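Side-chain contact in ThiS/MoaD family protein (Amycolatopsis orientalis, PDB 4N6E), which probably acts as a small ubiquitin-like sulfur carrier, delivering sulfur to the thiosugar synthase BexX, with which it forms a complex, for 2-thiosugar biosynthesis: residues B[44-49]-B[54-59]. Residues are numbered along the deposited sequence; the frame is centred on the assembly and turned at random.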
ATOM      1  N   ALA B  44     -21.191 -38.099  19.202  1.00 77.03           N
ATOM      2  CA  ALA B  44     -20.410 -37.105  19.941  1.00 80.13           C
ATOM      3  C   ALA B  44     -20.368 -35.745  19.227  1.00 78.08           C
ATOM      4  O   ALA B  44     -20.349 -34.696  19.874  1.00 74.88           O
ATOM      5  CB  ALA B  44     -18.998 -37.622  20.176  1.00 82.43           C
ATOM      6  N   ARG B  45     -20.369 -35.774  17.897  1.00 78.35           N
ATOM      7  CA  ARG B  45     -20.357 -34.554  17.088  1.00 80.15           C
ATOM      8  C   ARG B  45     -21.730 -33.879  17.040  1.00 80.26           C
ATOM      9  O   ARG B  45     -21.818 -32.683  16.762  1.00 83.43           O
ATOM     10  CB  ARG B  45     -19.911 -34.864  15.651  1.00 82.74           C
ATOM     11  CG  ARG B  45     -18.617 -35.670  15.528  1.00 84.76           C
ATOM     12  CD  ARG B  45     -17.463 -34.865  14.952  1.00 83.37           C
ATOM     13  NE  ARG B  45     -17.045 -33.776  15.828  1.00 80.69           N
ATOM     14  CZ  ARG B  45     -16.114 -32.874  15.517  1.00 76.39           C
ATOM     15  NH1 ARG B  45     -15.491 -32.922  14.341  1.00 75.41           N
ATOM     16  NH2 ARG B  45     -15.805 -31.917  16.381  1.00 71.03           N
ATOM     17  N   LEU B  46     -22.795 -34.640  17.305  1.00 76.57           N
ATOM     18  CA  LEU B  46     -24.167 -34.150  17.131  1.00 70.15           C
ATOM     19  C   LEU B  46     -24.851 -33.690  18.412  1.00 68.52           C
ATOM     20  O   LEU B  46     -25.645 -32.751  18.372  1.00 68.55           O
ATOM     21  CB  LEU B  46     -25.026 -35.220  16.469  1.00 69.33           C
ATOM     22  CG  LEU B  46     -24.526 -35.743  15.124  1.00 70.21           C
ATOM     23  CD1 LEU B  46     -25.448 -36.845  14.618  1.00 70.25           C
ATOM     24  CD2 LEU B  46     -24.403 -34.625  14.101  1.00 69.09           C
ATOM     25  N   VAL B  47     -24.578 -34.343  19.542  1.00 69.62           N
ATOM     26  CA  VAL B  47     -25.241 -33.955  20.795  1.00 68.37           C
ATOM     27  C   VAL B  47     -24.229 -33.634  21.880  1.00 68.44           C
ATOM     28  O   VAL B  47     -23.123 -34.161  21.890  1.00 68.09           O
ATOM     29  CB  VAL B  47     -26.280 -35.007  21.288  1.00 70.22           C
ATOM     30  CG1 VAL B  47     -26.626 -35.998  20.176  1.00 69.53           C
ATOM     31  CG2 VAL B  47     -25.813 -35.747  22.540  1.00 70.29           C
ATOM     32  N   LYS B  48     -24.637 -32.757  22.790  1.00 72.89           N
ATOM     33  CA  LYS B  48     -23.816 -32.344  23.910  1.00 77.30           C
ATOM     34  C   LYS B  48     -24.739 -32.073  25.086  1.00 80.40           C
ATOM     35  O   LYS B  48     -25.628 -31.220  25.000  1.00 77.19           O
ATOM     36  CB  LYS B  48     -23.041 -31.079  23.545  1.00 83.81           C
ATOM     37  CG  LYS B  48     -21.918 -30.723  24.506  1.00 86.58           C
ATOM     38  CD  LYS B  48     -21.416 -29.305  24.276  1.00 86.52           C
ATOM     39  CE  LYS B  48     -20.005 -29.126  24.811  1.00 86.85           C
ATOM     40  NZ  LYS B  48     -19.644 -27.693  24.981  1.00 86.74           N
ATOM     41  N   GLU B  49     -24.524 -32.809  26.178  1.00 88.14           N
ATOM     42  CA  GLU B  49     -25.351 -32.715  27.392  1.00 90.10           C
ATOM     43  C   GLU B  49     -26.852 -32.852  27.095  1.00 90.44           C
ATOM     44  O   GLU B  49     -27.646 -31.934  27.352  1.00 84.11           O
ATOM     45  CB  GLU B  49     -25.039 -31.425  28.164  1.00 89.89           C
ATOM     46  CG  GLU B  49     -23.756 -31.520  28.983  1.00 90.14           C
ATOM     47  CD  GLU B  49     -22.831 -30.342  28.763  1.00 89.42           C
ATOM     48  OE1 GLU B  49     -23.297 -29.183  28.861  1.00 84.24           O
ATOM     49  OE2 GLU B  49     -21.634 -30.587  28.487  1.00 87.37           O
ATOM     50  N   ARG B  54     -25.263 -26.755  19.709  1.00 53.69           N
ATOM     51  CA  ARG B  54     -25.655 -25.419  19.225  1.00 54.09           C
ATOM     52  C   ARG B  54     -25.217 -25.126  17.765  1.00 50.48           C
ATOM     53  O   ARG B  54     -25.876 -24.365  17.066  1.00 51.86           O
ATOM     54  CB  ARG B  54     -25.112 -24.340  20.170  1.00 56.20           C
ATOM     55  CG  ARG B  54     -23.584 -24.268  20.229  1.00 61.61           C
ATOM     56  CD  ARG B  54     -23.060 -23.101  21.071  1.00 66.98           C
ATOM     57  NE  ARG B  54     -23.669 -21.811  20.717  1.00 70.92           N
ATOM     58  CZ  ARG B  54     -23.222 -20.620  21.117  1.00 74.29           C
ATOM     59  NH1 ARG B  54     -22.132 -20.514  21.875  1.00 72.75           N
ATOM     60  NH2 ARG B  54     -23.866 -19.522  20.737  1.00 75.05           N
ATOM     61  N   PHE B  55     -24.120 -25.742  17.317  1.00 46.06           N
ATOM     62  CA  PHE B  55     -23.574 -25.539  15.977  1.00 42.76           C
ATOM     63  C   PHE B  55     -23.888 -26.671  15.021  1.00 41.40           C
ATOM     64  O   PHE B  55     -23.185 -26.860  14.016  1.00 38.48           O
ATOM     65  CB  PHE B  55     -22.061 -25.343  16.061  1.00 42.47           C
ATOM     66  CG  PHE B  55     -21.664 -24.097  16.795  1.00 41.02           C
ATOM     67  CD1 PHE B  55     -22.384 -22.924  16.621  1.00 41.53           C
ATOM     68  CD2 PHE B  55     -20.588 -24.095  17.663  1.00 40.02           C
ATOM     69  CE1 PHE B  55     -22.041 -21.771  17.302  1.00 42.67           C
ATOM     70  CE2 PHE B  55     -20.239 -22.942  18.351  1.00 40.86           C
ATOM     71  CZ  PHE B  55     -20.964 -21.774  18.169  1.00 41.69           C
ATOM     72  N   ILE B  56     -24.963 -27.397  15.321  1.00 39.89           N
ATOM     73  CA  ILE B  56     -25.455 -28.448  14.454  1.00 41.66           C
ATOM     74  C   ILE B  56     -26.921 -28.199  14.185  1.00 39.30           C
ATOM     75  O   ILE B  56     -27.643 -27.813  15.079  1.00 41.89           O
ATOM     76  CB  ILE B  56     -25.263 -29.835  15.117  1.00 44.12           C
ATOM     77  CG1 ILE B  56     -23.781 -30.208  15.112  1.00 46.49           C
ATOM     78  CG2 ILE B  56     -26.062 -30.918  14.401  1.00 43.77           C
ATOM     79  CD1 ILE B  56     -23.235 -30.510  13.735  1.00 46.53           C
ATOM     80  N   ASN B  57     -27.356 -28.416  12.952  1.00 38.23           N
ATOM     81  CA  ASN B  57     -28.771 -28.353  12.615  1.00 38.33           C
ATOM     82  C   ASN B  57     -29.224 -29.679  12.067  1.00 40.25           C
ATOM     83  O   ASN B  57     -28.507 -30.310  11.288  1.00 42.60           O
ATOM     84  CB  ASN B  57     -29.034 -27.281  11.566  1.00 38.14           C
ATOM     85  CG  ASN B  57     -28.370 -25.976  11.907  1.00 38.44           C
ATOM     86  OD1 ASN B  57     -28.763 -25.308  12.860  1.00 36.03           O
ATOM     87  ND2 ASN B  57     -27.339 -25.612  11.144  1.00 39.76           N
ATOM     88  N   VAL B  58     -30.420 -30.102  12.464  1.00 42.06           N
ATOM     89  CA  VAL B  58     -31.006 -31.325  11.932  1.00 43.03           C
ATOM     90  C   VAL B  58     -32.378 -31.046  11.343  1.00 42.57           C
ATOM     91  O   VAL B  58     -33.211 -30.432  11.983  1.00 41.14           O
ATOM     92  CB  VAL B  58     -31.144 -32.400  13.017  1.00 44.76           C
ATOM     93  CG1 VAL B  58     -31.882 -33.612  12.466  1.00 42.96           C
ATOM     94  CG2 VAL B  58     -29.771 -32.790  13.561  1.00 45.74           C
ATOM     95  N   TYR B  59     -32.602 -31.521  10.124  1.00 44.97           N
ATOM     96  CA  TYR B  59     -33.885 -31.375   9.462  1.00 46.45           C
ATOM     97  C   TYR B  59     -34.550 -32.730   9.238  1.00 50.14           C
ATOM     98  O   TYR B  59     -33.868 -33.730   8.969  1.00 48.17           O
ATOM     99  CB  TYR B  59     -33.706 -30.639   8.138  1.00 46.03           C
ATOM    100  CG  TYR B  59     -33.099 -29.281   8.335  1.00 47.41           C
ATOM    101  CD1 TYR B  59     -31.712 -29.126   8.441  1.00 49.62           C
ATOM    102  CD2 TYR B  59     -33.896 -28.151   8.439  1.00 46.42           C
ATOM    103  CE1 TYR B  59     -31.146 -27.879   8.646  1.00 48.83           C
ATOM    104  CE2 TYR B  59     -33.340 -26.899   8.640  1.00 47.64           C
ATOM    105  CZ  TYR B  59     -31.966 -26.772   8.745  1.00 49.40           C
ATOM    106  OH  TYR B  59     -31.410 -25.538   8.943  1.00 52.55           O
TER
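Of the flat groups here, the one that meets the other segment is the peptide carbonyl of Arg45: Arg45 O lies 3.6 Å from Ile56 CG1, with Ile56 CD1 a little farther off. The two rigid side-chain groups pair within 54-59 instead. One face of the Phe55 ring has Arg54 CG over its centre, 3.8 Å above the plane, while Phe55 CZ sits over one face of the Arg54 guanidinium, offset toward its rim. Phe55 also packs on an apolar side chain of the partner protein.

Across the segments the contact is small, with no hydrogen bond: one approach of a carbonyl oxygen to a methylene and one pair of methyl groups. Ile56 points toward segment 44-49, and its two branches divide the work. With CG1 anti to the carbonyl carbon (chi1 -72°), the longer branch reaches the Arg45 carbonyl; CG2, anti to the backbone N, is left to meet the leucine. There Leu46 CD2 comes within 4.1 Å of Ile56 CG2, the two side chains crossing at a slant. The end of the Arg45 side chain leads away from 54-59, and its NH2 forms a salt bridge with an acidic side chain of the partner protein.

Leu46 and Ile56 are both buried, and they join helix 42-46 to strand 56-60 in this ubiquitin-like fold. The short hairpin of strands 47-48 and 51-52 connects them, Leu46 hydrogen-bonding through its backbone to His53. Both side chains also touch strand 80-88, Leu46 on Ile83 and Ile56 on Pro85.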